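PDB 7JQY: Cif-like 1 from Burkholderia cenocepacia, which probably hydrolyses epoxides, as a Cif-like epoxide hydrolase of the alpha/beta hydrolase fold that assembles as an octamer. Local coordinates for residues B[245-259]-B[270-284]. The protein carries 1 engineered substitution. Numbering follows the deposited sequence.
Sequences KLPMPVLALAGDKSN and LALDVRGAVAPNTGH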
loop_
_atom_site.group_PDB
_atom_site.type_symbol
_atom_site.label_atom_id
_atom_site.label_comp_id
_atom_site.label_asym_id
_atom_site.label_seq_id
_atom_site.Cartn_x
_atom_site.Cartn_y
_atom_site.Cartn_z
ATOM N N LYS B 245 -44.231 -9.040 29.629
ATOM C CA LYS B 245 -44.298 -9.495 28.258
ATOM C C LYS B 245 -45.093 -8.487 27.439
ATOM O O LYS B 245 -45.980 -7.797 27.953
ATOM C CB LYS B 245 -44.904 -10.894 28.202
ATOM C CG LYS B 245 -44.006 -11.909 28.916
ATOM C CD LYS B 245 -43.923 -13.246 28.205
ATOM C CE LYS B 245 -45.127 -14.118 28.495
ATOM N NZ LYS B 245 -44.881 -15.551 28.163
ATOM N N LEU B 246 -44.754 -8.398 26.157
ATOM C CA LEU B 246 -45.342 -7.372 25.314
ATOM C C LEU B 246 -46.812 -7.689 25.056
ATOM O O LEU B 246 -47.174 -8.854 24.859
ATOM C CB LEU B 246 -44.585 -7.249 23.990
ATOM C CG LEU B 246 -43.109 -6.848 24.079
ATOM C CD1 LEU B 246 -42.436 -7.001 22.722
ATOM C CD2 LEU B 246 -42.950 -5.432 24.611
ATOM N N PRO B 247 -47.683 -6.676 25.067
ATOM C CA PRO B 247 -49.121 -6.919 24.886
ATOM C C PRO B 247 -49.594 -6.890 23.440
ATOM O O PRO B 247 -50.631 -7.478 23.119
ATOM C CB PRO B 247 -49.756 -5.778 25.685
ATOM C CG PRO B 247 -48.761 -4.650 25.546
ATOM C CD PRO B 247 -47.392 -5.274 25.429
ATOM N N MET B 248 -48.888 -6.172 22.570
ATOM C CA MET B 248 -49.329 -6.044 21.189
ATOM C C MET B 248 -49.030 -7.323 20.410
ATOM O O MET B 248 -48.125 -8.079 20.768
ATOM C CB MET B 248 -48.661 -4.830 20.536
ATOM C CG MET B 248 -47.224 -5.056 20.107
ATOM S SD MET B 248 -46.074 -5.081 21.503
ATOM C CE MET B 248 -46.332 -3.442 22.172
ATOM N N PRO B 249 -49.755 -7.569 19.316
ATOM C CA PRO B 249 -49.467 -8.753 18.496
ATOM C C PRO B 249 -48.057 -8.712 17.923
ATOM O O PRO B 249 -47.562 -7.663 17.498
ATOM C CB PRO B 249 -50.524 -8.687 17.386
ATOM C CG PRO B 249 -51.616 -7.849 17.943
ATOM C CD PRO B 249 -50.952 -6.848 18.844
ATOM N N VAL B 250 -47.416 -9.878 17.910
ATOM C CA VAL B 250 -46.030 -10.019 17.492
ATOM C C VAL B 250 -45.938 -11.131 16.461
ATOM O O VAL B 250 -46.578 -12.180 16.607
ATOM C CB VAL B 250 -45.104 -10.316 18.688
ATOM C CG1 VAL B 250 -43.688 -10.610 18.206
ATOM C CG2 VAL B 250 -45.129 -9.153 19.673
ATOM N N LEU B 251 -45.162 -10.887 15.406
ATOM C CA LEU B 251 -44.885 -11.857 14.354
ATOM C C LEU B 251 -43.394 -12.157 14.356
ATOM O O LEU B 251 -42.580 -11.230 14.436
ATOM C CB LEU B 251 -45.324 -11.328 12.984
ATOM C CG LEU B 251 -44.908 -12.114 11.735
ATOM C CD1 LEU B 251 -45.661 -13.425 11.638
ATOM C CD2 LEU B 251 -45.117 -11.274 10.471
ATOM N N ALA B 252 -43.042 -13.447 14.309
ATOM C CA ALA B 252 -41.656 -13.904 14.304
ATOM C C ALA B 252 -41.382 -14.685 13.023
ATOM O O ALA B 252 -42.122 -15.621 12.697
ATOM C CB ALA B 252 -41.356 -14.778 15.529
ATOM N N LEU B 253 -40.315 -14.311 12.306
ATOM C CA LEU B 253 -39.973 -14.930 11.026
ATOM C C LEU B 253 -38.476 -15.190 10.927
ATOM O O LEU B 253 -37.668 -14.395 11.411
ATOM C CB LEU B 253 -40.399 -14.055 9.846
ATOM C CG LEU B 253 -41.862 -13.645 9.740
ATOM C CD1 LEU B 253 -42.023 -12.565 8.669
ATOM C CD2 LEU B 253 -42.731 -14.844 9.430
ATOM N N ALA B 254 -38.111 -16.298 10.275
ATOM C CA ALA B 254 -36.711 -16.624 10.020
ATOM C C ALA B 254 -36.636 -17.694 8.941
ATOM O O ALA B 254 -37.625 -18.362 8.632
ATOM C CB ALA B 254 -35.995 -17.084 11.296
ATOM N N GLY B 255 -35.455 -17.820 8.336
ATOM C CA GLY B 255 -35.269 -18.811 7.291
ATOM C C GLY B 255 -34.983 -20.191 7.857
ATOM O O GLY B 255 -34.366 -20.343 8.912
ATOM N N ASP B 256 -35.419 -21.223 7.127
ATOM C CA ASP B 256 -35.224 -22.583 7.614
ATOM C C ASP B 256 -33.759 -22.990 7.603
ATOM O O ASP B 256 -33.389 -23.940 8.301
ATOM C CB ASP B 256 -36.043 -23.591 6.796
ATOM C CG ASP B 256 -35.644 -23.630 5.331
ATOM O OD1 ASP B 256 -34.881 -22.745 4.887
ATOM O OD2 ASP B 256 -36.083 -24.563 4.623
ATOM N N LYS B 257 -32.919 -22.316 6.820
ATOM C CA LYS B 257 -31.505 -22.657 6.768
ATOM C C LYS B 257 -30.671 -21.848 7.743
ATOM O O LYS B 257 -29.445 -21.997 7.760
ATOM C CB LYS B 257 -30.962 -22.464 5.349
ATOM C CG LYS B 257 -31.704 -23.228 4.283
ATOM C CD LYS B 257 -31.478 -24.725 4.429
ATOM C CE LYS B 257 -32.053 -25.483 3.247
ATOM N NZ LYS B 257 -32.103 -26.942 3.498
ATOM N N SER B 258 -31.309 -21.054 8.602
ATOM C CA SER B 258 -30.572 -20.313 9.614
ATOM C C SER B 258 -31.261 -20.518 10.964
ATOM O O SER B 258 -31.288 -21.652 11.466
ATOM C CB SER B 258 -30.483 -18.836 9.175
ATOM O OG SER B 258 -30.060 -17.953 10.195
ATOM N N ASN B 259 -31.877 -19.482 11.545
ATOM C CA ASN B 259 -32.433 -19.664 12.888
ATOM C C ASN B 259 -33.796 -20.353 12.876
ATOM O O ASN B 259 -34.162 -21.001 13.860
ATOM C CB ASN B 259 -32.555 -18.321 13.610
ATOM C CG ASN B 259 -31.262 -17.913 14.280
ATOM O OD1 ASN B 259 -30.473 -18.767 14.691
ATOM N ND2 ASN B 259 -31.022 -16.605 14.374
ATOM N N LEU B 270 -40.910 -13.171 25.082
ATOM C CA LEU B 270 -40.985 -11.717 25.156
ATOM C C LEU B 270 -42.395 -11.168 25.092
ATOM O O LEU B 270 -42.624 -10.046 25.548
ATOM C CB LEU B 270 -40.204 -11.079 23.997
ATOM C CG LEU B 270 -38.824 -11.596 23.605
ATOM C CD1 LEU B 270 -38.479 -11.139 22.212
ATOM C CD2 LEU B 270 -37.809 -11.072 24.559
ATOM N N ALA B 271 -43.338 -11.917 24.529
ATOM C CA ALA B 271 -44.670 -11.395 24.276
ATOM C C ALA B 271 -45.702 -12.497 24.470
ATOM O O ALA B 271 -45.401 -13.686 24.358
ATOM C CB ALA B 271 -44.776 -10.800 22.866
ATOM N N LEU B 272 -46.930 -12.077 24.766
ATOM C CA LEU B 272 -48.031 -12.998 25.007
ATOM C C LEU B 272 -48.738 -13.424 23.732
ATOM O O LEU B 272 -49.154 -14.582 23.620
ATOM C CB LEU B 272 -49.047 -12.347 25.950
ATOM C CG LEU B 272 -48.469 -11.697 27.206
ATOM C CD1 LEU B 272 -49.315 -10.507 27.646
ATOM C CD2 LEU B 272 -48.363 -12.724 28.326
ATOM N N ASP B 273 -48.851 -12.530 22.757
ATOM C CA ASP B 273 -49.600 -12.766 21.525
ATOM C C ASP B 273 -48.588 -12.896 20.390
ATOM O O ASP B 273 -48.204 -11.906 19.762
ATOM C CB ASP B 273 -50.598 -11.624 21.273
ATOM C CG ASP B 273 -51.449 -11.855 20.040
ATOM O OD1 ASP B 273 -51.389 -12.973 19.481
ATOM O OD2 ASP B 273 -52.183 -10.929 19.634
ATOM N N VAL B 274 -48.164 -14.125 20.114
ATOM C CA VAL B 274 -47.105 -14.379 19.145
ATOM C C VAL B 274 -47.588 -15.404 18.134
ATOM O O VAL B 274 -48.232 -16.395 18.491
ATOM C CB VAL B 274 -45.804 -14.877 19.816
ATOM C CG1 VAL B 274 -44.711 -15.056 18.777
ATOM C CG2 VAL B 274 -45.352 -13.921 20.896
ATOM N N ARG B 275 -47.247 -15.171 16.872
ATOM C CA ARG B 275 -47.481 -16.102 15.784
ATOM C C ARG B 275 -46.263 -16.022 14.879
ATOM O O ARG B 275 -45.574 -14.997 14.835
ATOM C CB ARG B 275 -48.773 -15.793 15.007
ATOM C CG ARG B 275 -48.633 -14.777 13.887
ATOM C CD ARG B 275 -48.766 -13.358 14.415
ATOM N NE ARG B 275 -50.131 -13.059 14.842
ATOM C CZ ARG B 275 -50.461 -12.661 16.069
ATOM N NH1 ARG B 275 -49.528 -12.525 17.001
ATOM N NH2 ARG B 275 -51.729 -12.401 16.368
ATOM N N GLY B 276 -45.965 -17.122 14.193
ATOM C CA GLY B 276 -44.745 -17.155 13.416
ATOM C C GLY B 276 -44.824 -18.070 12.217
ATOM O O GLY B 276 -45.775 -18.833 12.036
ATOM N N ALA B 277 -43.793 -17.962 11.383
ATOM C CA ALA B 277 -43.634 -18.807 10.217
ATOM C C ALA B 277 -42.149 -18.920 9.926
ATOM O O ALA B 277 -41.348 -18.078 10.345
ATOM C CB ALA B 277 -44.382 -18.249 9.006
ATOM N N VAL B 278 -41.789 -19.958 9.182
ATOM C CA VAL B 278 -40.407 -20.197 8.792
ATOM C C VAL B 278 -40.343 -20.157 7.278
ATOM O O VAL B 278 -41.102 -20.865 6.604
ATOM C CB VAL B 278 -39.881 -21.544 9.320
ATOM C CG1 VAL B 278 -38.600 -21.912 8.599
ATOM C CG2 VAL B 278 -39.664 -21.491 10.826
ATOM N N ALA B 279 -39.442 -19.333 6.746
ATOM C CA ALA B 279 -39.332 -19.174 5.302
ATOM C C ALA B 279 -38.624 -20.383 4.705
ATOM O O ALA B 279 -37.521 -20.728 5.148
ATOM C CB ALA B 279 -38.567 -17.894 4.954
ATOM N N PRO B 280 -39.199 -21.027 3.689
ATOM C CA PRO B 280 -38.554 -22.212 3.113
ATOM C C PRO B 280 -37.361 -21.826 2.254
ATOM O O PRO B 280 -37.354 -20.775 1.607
ATOM C CB PRO B 280 -39.661 -22.858 2.267
ATOM C CG PRO B 280 -40.779 -21.863 2.183
ATOM C CD PRO B 280 -40.399 -20.623 2.938
ATOM N N ASN B 281 -36.334 -22.678 2.302
ATOM C CA ASN B 281 -35.101 -22.539 1.520
ATOM C C ASN B 281 -34.537 -21.118 1.585
ATOM O O ASN B 281 -34.139 -20.537 0.574
ATOM C CB ASN B 281 -35.338 -22.962 0.072
ATOM C CG ASN B 281 -35.562 -24.464 -0.069
ATOM O OD1 ASN B 281 -36.580 -24.898 -0.602
ATOM N ND2 ASN B 281 -34.609 -25.259 0.408
ATOM N N THR B 282 -34.428 -20.589 2.805
ATOM C CA THR B 282 -34.031 -19.203 3.034
ATOM C C THR B 282 -32.974 -19.152 4.122
ATOM O O THR B 282 -33.053 -19.887 5.111
ATOM C CB THR B 282 -35.229 -18.341 3.449
ATOM O OG1 THR B 282 -36.224 -18.373 2.418
ATOM C CG2 THR B 282 -34.807 -16.895 3.699
ATOM N N GLY B 283 -31.962 -18.311 3.916
ATOM C CA GLY B 283 -30.928 -18.189 4.921
ATOM C C GLY B 283 -31.195 -17.106 5.941
ATOM O O GLY B 283 -32.343 -16.821 6.285
ATOM N N HIS B 284 -30.125 -16.429 6.349
ATOM C CA HIS B 284 -30.156 -15.484 7.453
ATOM C C HIS B 284 -30.730 -14.129 7.066
ATOM O O HIS B 284 -31.192 -13.401 7.952
ATOM C CB HIS B 284 -28.735 -15.314 7.996
ATOM C CG HIS B 284 -28.649 -14.542 9.275
ATOM N ND1 HIS B 284 -29.052 -15.061 10.488
ATOM C CD2 HIS B 284 -28.182 -13.298 9.534
ATOM C CE1 HIS B 284 -28.841 -14.167 11.439
ATOM N NE2 HIS B 284 -28.320 -13.085 10.885
HETATM O O HOH W 1 -45.703 -16.267 24.937
HETATM O O HOH W 2 -33.490 -15.958 8.513
HETATM O O HOH W 3 -33.120 -27.487 0.615
#
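With chi1 of R275 at 86°, its CG sits between the backbone N and the carbonyl carbon, and bends at chi2 and chi3 fold the chain back so that NH1 reaches V250 O at 3.0 Å. D256 has a similar first torsion, 62°, which swings its carboxylate over the backbone of N281 and T282. Both residues serve the last beta-alpha-beta unit of an alpha/beta hydrolase fold: strands 250-255 and 274-279, joined through helix 262-268, run parallel, and the second is one of the sheet's two edge strands within the chain. V250 O takes two donors, R275 N nearly in line with the carbonyl and R275 NH1 from 40° above its plane. NH1 and NH2 both bond D273 OD1 weakly within a salt bridge, NH1 also bonds D273 O weakly, and NH2 has a further salt bridge to E304. L251 CD1 lies 4.0 Å from R275 CG, the two side chains crossing at about a right angle; further along, L253 CD2 packs on A277 CB at 3.8 Å, beneath helix 291-303. On the other sheet face V250 CG2 meets A271 CB at 3.6 Å. D256 grips the loop leaving strand 274-279: OD1 accepts from T282 N on its syn side, and OD2 from N281 N, above the carboxylate plane. K257 N bonds T282 O, and a water bridges G255 N and G283 O. This loop carries H284, probably the fold's catalytic histidine, near the probable nucleophile elbow, where engineered S123 replaces an aspartate. In the plane of the H284 ring, at its edge, ND1 pairs with S258 OG at 3.1 Å.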